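Local coordinates for multicopper oxidase (Uncultured bacterium, PDB 4E9X), which probably oxidises substrates one electron at a time and passes the electrons through its copper centres to reduce dioxygen to water, at residues L177-L181 with N294-S298; I270-E274 with W283-K287. All blocks are in the same frame, centred on the assembly; numbering follows the deposited sequence. Where two conformers were deposited one is given.

Overall arrangement
Along the chain the four segments come in the order 177-181, 270-274, 283-287 and 294-298, so both segments of contact 2 lie between those of contact 1. The two centres are about 12 Å apart, and the contacts meet at one sheet, where strand 181-183 runs parallel to strand 270-275. Two probable hydrogen bonds join them, Gln179 O to Thr271 OG1 at 2.7 Å and Thr178 OG1 to Ile270 O at 2.8 Å. Bound copper lies about 8 Å from the Ile270 side chain. Together the contacts hold the long loop after strand 270-275 to the second domain, contact 2 on that strand and beside a second subunit, contact 1 on the segment leading into strand 181-183.

Contact 1. Residues L177-L181 with N294-S298; sequences LTQPL and NFFYS
Phe295 lays one ring face against the backbone of Thr178 and Gln179, with Gln179 N 3.8 Å above the ring plane and displaced toward the rim. That nitrogen is buried without a hydrogen-bond partner. The ring's far end, CZ, meets Thr178 CA at 3.9 Å, while at its near end Phe295 CB touches Gln179 CB at 3.6 Å. Phe295 reaches this far because its CG is anti to the backbone N (chi1 -180°). Gln179 instead bends at chi2 (-85°): its CB and CG pack on Phe295, and the amide turns off to Asp292 N and Asp290 O.

Phe296 CZ comes within 3.4 Å of Gln179 O, Pro180 O lies at the ring edge, and CE2 meets Leu181 CB at 3.9 Å. Phe295 CD2 stands 3.5 Å above the Phe296 plane, over the ring centre, so the Phe295 edge meets the Phe296 face in a T-shaped (edge-to-face) stack. A type I turn, closed by Tyr297 N to Asn294 O, carries both phenylalanines at its two central positions. Phe296 also touches Val140 and Met142 of strand 138-147 and Thr271 of strand 270-275, which places it between two sheets of the second cupredoxin-like domain.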
loop_
_atom_site.group_PDB
_atom_site.type_symbol
_atom_site.label_atom_id
_atom_site.label_comp_id
_atom_site.label_asym_id
_atom_site.label_seq_id
_atom_site.Cartn_x
_atom_site.Cartn_y
_atom_site.Cartn_z
ATOM N N LEU A 177 1.043 24.317 9.928
ATOM C CA LEU A 177 -0.140 25.070 9.460
ATOM C C LEU A 177 -1.409 24.251 9.516
ATOM O O LEU A 177 -2.500 24.780 9.249
ATOM C CB LEU A 177 0.070 25.634 8.063
ATOM C CG LEU A 177 1.241 26.629 7.934
ATOM C CD1 LEU A 177 1.274 27.208 6.514
ATOM C CD2 LEU A 177 1.156 27.710 9.006
ATOM N N THR A 178 -1.326 22.975 9.840
ATOM C CA THR A 178 -2.515 22.186 10.165
ATOM C C THR A 178 -3.088 22.694 11.488
ATOM O O THR A 178 -2.583 23.626 12.101
ATOM C CB THR A 178 -2.127 20.697 10.238
ATOM O OG1 THR A 178 -1.005 20.662 11.118
ATOM C CG2 THR A 178 -1.690 20.133 8.909
ATOM N N GLN A 179 -4.175 22.072 11.931
ATOM C CA GLN A 179 -4.853 22.472 13.183
ATOM C C GLN A 179 -5.037 21.224 14.045
ATOM O O GLN A 179 -5.175 20.107 13.509
ATOM C CB GLN A 179 -6.245 23.042 12.859
ATOM C CG GLN A 179 -6.140 24.369 12.114
ATOM C CD GLN A 179 -5.972 25.531 13.064
ATOM O OE1 GLN A 179 -6.206 25.381 14.257
ATOM N NE2 GLN A 179 -5.550 26.654 12.506
ATOM N N PRO A 180 -5.112 21.412 15.335
ATOM C CA PRO A 180 -5.368 20.291 16.235
ATOM C C PRO A 180 -6.783 19.785 16.117
ATOM O O PRO A 180 -7.723 20.483 15.712
ATOM C CB PRO A 180 -5.163 20.923 17.654
ATOM C CG PRO A 180 -5.427 22.408 17.454
ATOM C CD PRO A 180 -4.924 22.698 16.048
ATOM N N LEU A 181 -6.938 18.525 16.518
ATOM C CA LEU A 181 -8.238 17.838 16.632
ATOM C C LEU A 181 -8.569 17.885 18.120
ATOM O O LEU A 181 -8.001 17.125 18.936
ATOM C CB LEU A 181 -8.110 16.429 16.053
ATOM C CG LEU A 181 -9.350 15.644 15.659
ATOM C CD1 LEU A 181 -8.992 14.365 14.902
ATOM C CD2 LEU A 181 -10.195 15.310 16.878
ATOM N N ASN A 294 -13.141 24.267 12.462
ATOM C CA ASN A 294 -13.690 23.582 11.302
ATOM C C ASN A 294 -12.653 23.081 10.318
ATOM O O ASN A 294 -13.008 22.770 9.173
ATOM C CB ASN A 294 -14.657 24.539 10.555
ATOM C CG ASN A 294 -15.702 23.794 9.761
ATOM O OD1 ASN A 294 -16.220 22.752 10.177
ATOM N ND2 ASN A 294 -16.063 24.379 8.612
ATOM N N PHE A 295 -11.414 22.947 10.735
ATOM C CA PHE A 295 -10.335 22.488 9.860
ATOM C C PHE A 295 -10.592 21.081 9.337
ATOM O O PHE A 295 -10.071 20.732 8.287
ATOM C CB PHE A 295 -9.020 22.542 10.644
ATOM C CG PHE A 295 -7.829 22.074 9.776
ATOM C CD1 PHE A 295 -7.281 22.878 8.802
ATOM C CD2 PHE A 295 -7.320 20.794 9.964
ATOM C CE1 PHE A 295 -6.222 22.414 8.003
ATOM C CE2 PHE A 295 -6.282 20.313 9.192
ATOM C CZ PHE A 295 -5.739 21.126 8.215
ATOM N N PHE A 296 -11.356 20.273 10.069
ATOM C CA PHE A 296 -11.721 18.933 9.609
ATOM C C PHE A 296 -13.198 18.841 9.280
ATOM O O PHE A 296 -13.771 17.749 9.244
ATOM C CB PHE A 296 -11.372 17.869 10.686
ATOM C CG PHE A 296 -9.924 17.881 11.125
ATOM C CD1 PHE A 296 -8.947 17.305 10.310
ATOM C CD2 PHE A 296 -9.521 18.468 12.329
ATOM C CE1 PHE A 296 -7.616 17.270 10.702
ATOM C CE2 PHE A 296 -8.168 18.422 12.727
ATOM C CZ PHE A 296 -7.212 17.846 11.907
ATOM N N TYR A 297 -13.816 20.014 8.987
ATOM C CA TYR A 297 -15.242 20.084 8.618
ATOM C C TYR A 297 -16.156 19.656 9.749
ATOM O O TYR A 297 -17.356 19.440 9.566
ATOM C CB TYR A 297 -15.563 19.347 7.317
ATOM C CG TYR A 297 -15.456 20.155 6.056
ATOM C CD1 TYR A 297 -16.016 21.415 5.925
ATOM C CD2 TYR A 297 -14.826 19.601 4.937
ATOM C CE1 TYR A 297 -15.920 22.157 4.725
ATOM C CE2 TYR A 297 -14.716 20.312 3.745
ATOM C CZ TYR A 297 -15.267 21.577 3.642
ATOM O OH TYR A 297 -15.181 22.324 2.486
ATOM N N SER A 298 -15.663 19.573 11.012
ATOM C CA SER A 298 -16.520 18.992 12.070
ATOM C C SER A 298 -17.673 19.888 12.443
ATOM O O SER A 298 -18.684 19.399 12.858
ATOM C CB SER A 298 -15.673 18.753 13.331
ATOM O OG SER A 298 -14.652 17.803 13.086
#

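Contact 2. Residues I270-E274 with W283-K287; sequences ITVIE and WYVWK
Tyr284 OH donates a 2.6 Å hydrogen bond to Glu274 OE2, which accepts on its anti lone pair, the one away from the other carboxylate oxygen. OE2 lies at the edge of the tyrosine ring, in its plane, while the carboxylate itself is turned 63° from that plane. With its CG anti to the backbone N (chi1 176°), Tyr284 extends toward the strand, and its hydroxyl also meets Val272 CG1 at 3.4 Å. The other valine branch, CG2, packs on Trp286 CZ3 at 3.8 Å, and the same ring atom lies 3.7 Å from Val272 N. The type I turn from Tyr284 to Lys287 thus packs its two aromatic side chains against strand 270-275 of the second cupredoxin-like domain.

The Tyr284, Val272 and Trp286 side is packed in direct contact, whereas between Glu274 and the Trp286 carbonyl water 1 makes the link, donating to Glu274 OE2 at 2.7 Å and to Trp286 O at 2.8 Å. Farther out, Val285 is exposed, although its backbone hydrogen-bonds to a second subunit. With an alanine in place of Glu274, the Tyr284 hydroxyl would probably lose its acceptor, water 1 one of its two, and Arg182 this salt bridge. The buried carboxylate is probably ionised, with OE1 turned to Arg182 NE of the neighbouring strand 181-183 and OE2 tied to the loop through the phenol and water 1.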
loop_
_atom_site.group_PDB
_atom_site.type_symbol
_atom_site.label_atom_id
_atom_site.label_comp_id
_atom_site.label_asym_id
_atom_site.label_seq_id
_atom_site.Cartn_x
_atom_site.Cartn_y
_atom_site.Cartn_z
ATOM N N ILE A 270 0.320 16.119 9.855
ATOM C CA ILE A 270 0.410 15.929 11.298
ATOM C C ILE A 270 -0.670 16.771 11.989
ATOM O O ILE A 270 -0.745 17.970 11.684
ATOM C CB ILE A 270 1.783 16.375 11.836
ATOM C CG1 ILE A 270 2.949 15.674 11.165
ATOM C CG2 ILE A 270 1.806 16.243 13.372
ATOM C CD1 ILE A 270 4.320 16.227 11.529
ATOM N N THR A 271 -1.421 16.186 12.908
ATOM C CA THR A 271 -2.244 16.939 13.822
ATOM C C THR A 271 -1.960 16.419 15.230
ATOM O O THR A 271 -1.088 15.536 15.404
ATOM C CB THR A 271 -3.731 16.868 13.430
ATOM O OG1 THR A 271 -4.482 17.692 14.368
ATOM C CG2 THR A 271 -4.280 15.459 13.474
ATOM N N VAL A 272 -2.640 16.991 16.217
ATOM C CA VAL A 272 -2.538 16.511 17.610
ATOM C C VAL A 272 -3.960 16.361 18.112
ATOM O O VAL A 272 -4.791 17.300 17.945
ATOM C CB VAL A 272 -1.790 17.530 18.476
ATOM C CG1 VAL A 272 -1.688 17.080 19.923
ATOM C CG2 VAL A 272 -0.417 17.796 17.905
ATOM N N ILE A 273 -4.264 15.204 18.692
ATOM C CA ILE A 273 -5.510 15.025 19.455
ATOM C C ILE A 273 -5.250 15.712 20.774
ATOM O O ILE A 273 -4.482 15.184 21.611
ATOM C CB ILE A 273 -5.846 13.550 19.626
ATOM C CG1 ILE A 273 -5.956 12.875 18.215
ATOM C CG2 ILE A 273 -7.107 13.426 20.436
ATOM C CD1 ILE A 273 -5.896 11.365 18.310
ATOM N N GLU A 274 -5.863 16.881 20.964
ATOM C CA GLU A 274 -5.681 17.696 22.170
ATOM C C GLU A 274 -6.906 17.516 23.031
ATOM O O GLU A 274 -8.018 17.905 22.628
ATOM C CB GLU A 274 -5.611 19.167 21.788
ATOM C CG GLU A 274 -4.293 19.602 21.093
ATOM C CD GLU A 274 -4.315 21.081 20.807
ATOM O OE1 GLU A 274 -5.363 21.760 20.982
ATOM O OE2 GLU A 274 -3.276 21.581 20.349
ATOM N N TRP A 283 6.215 24.833 26.617
ATOM C CA TRP A 283 7.037 24.360 25.485
ATOM C C TRP A 283 6.197 23.661 24.419
ATOM O O TRP A 283 6.743 23.215 23.401
ATOM C CB TRP A 283 8.188 23.425 25.910
ATOM C CG TRP A 283 7.783 22.473 26.978
ATOM C CD1 TRP A 283 8.014 22.590 28.331
ATOM C CD2 TRP A 283 7.070 21.244 26.805
ATOM N NE1 TRP A 283 7.471 21.491 28.976
ATOM C CE2 TRP A 283 6.897 20.659 28.045
ATOM C CE3 TRP A 283 6.590 20.608 25.641
ATOM C CZ2 TRP A 283 6.239 19.440 28.228
ATOM C CZ3 TRP A 283 5.926 19.391 25.833
ATOM C CH2 TRP A 283 5.757 18.818 27.101
ATOM N N TYR A 284 4.882 23.582 24.666
ATOM C CA TYR A 284 4.031 22.892 23.671
ATOM C C TYR A 284 4.033 23.639 22.359
ATOM O O TYR A 284 3.772 24.849 22.294
ATOM C CB TYR A 284 2.591 22.750 24.218
ATOM C CG TYR A 284 1.612 22.145 23.225
ATOM C CD1 TYR A 284 1.974 20.989 22.505
ATOM C CD2 TYR A 284 0.346 22.677 22.979
ATOM C CE1 TYR A 284 1.094 20.439 21.614
ATOM C CE2 TYR A 284 -0.531 22.128 22.080
ATOM C CZ TYR A 284 -0.136 20.988 21.382
ATOM O OH TYR A 284 -1.002 20.414 20.481
ATOM N N VAL A 285 4.284 22.915 21.277
ATOM C CA VAL A 285 4.418 23.542 19.965
ATOM C C VAL A 285 3.184 24.368 19.572
ATOM O O VAL A 285 3.310 25.413 18.923
ATOM C CB VAL A 285 4.758 22.496 18.881
ATOM C CG1 VAL A 285 3.584 21.527 18.656
ATOM C CG2 VAL A 285 5.087 23.109 17.526
ATOM N N TRP A 286 2.019 23.948 19.992
ATOM C CA TRP A 286 0.779 24.626 19.570
ATOM C C TRP A 286 0.144 25.389 20.702
ATOM O O TRP A 286 -1.077 25.667 20.689
ATOM C CB TRP A 286 -0.119 23.588 18.906
ATOM C CG TRP A 286 0.024 23.497 17.408
ATOM C CD1 TRP A 286 0.728 24.290 16.571
ATOM C CD2 TRP A 286 -0.613 22.497 16.586
ATOM N NE1 TRP A 286 0.604 23.885 15.234
ATOM C CE2 TRP A 286 -0.220 22.774 15.238
ATOM C CE3 TRP A 286 -1.440 21.400 16.873
ATOM C CZ2 TRP A 286 -0.673 21.972 14.173
ATOM C CZ3 TRP A 286 -1.887 20.624 15.806
ATOM C CH2 TRP A 286 -1.512 20.904 14.486
ATOM N N LYS A 287 0.924 25.798 21.697
ATOM C CA LYS A 287 0.355 26.671 22.736
ATOM C C LYS A 287 -0.157 27.966 22.108
ATOM O O LYS A 287 0.486 28.542 21.224
ATOM C CB LYS A 287 1.425 26.941 23.799
ATOM C CG LYS A 287 1.019 28.006 24.810
ATOM C CD LYS A 287 2.211 28.424 25.647
ATOM C CE LYS A 287 1.790 29.590 26.525
ATOM N NZ LYS A 287 0.420 29.420 27.109
HETATM O O HOH W 1 -3.546 24.250 20.649
#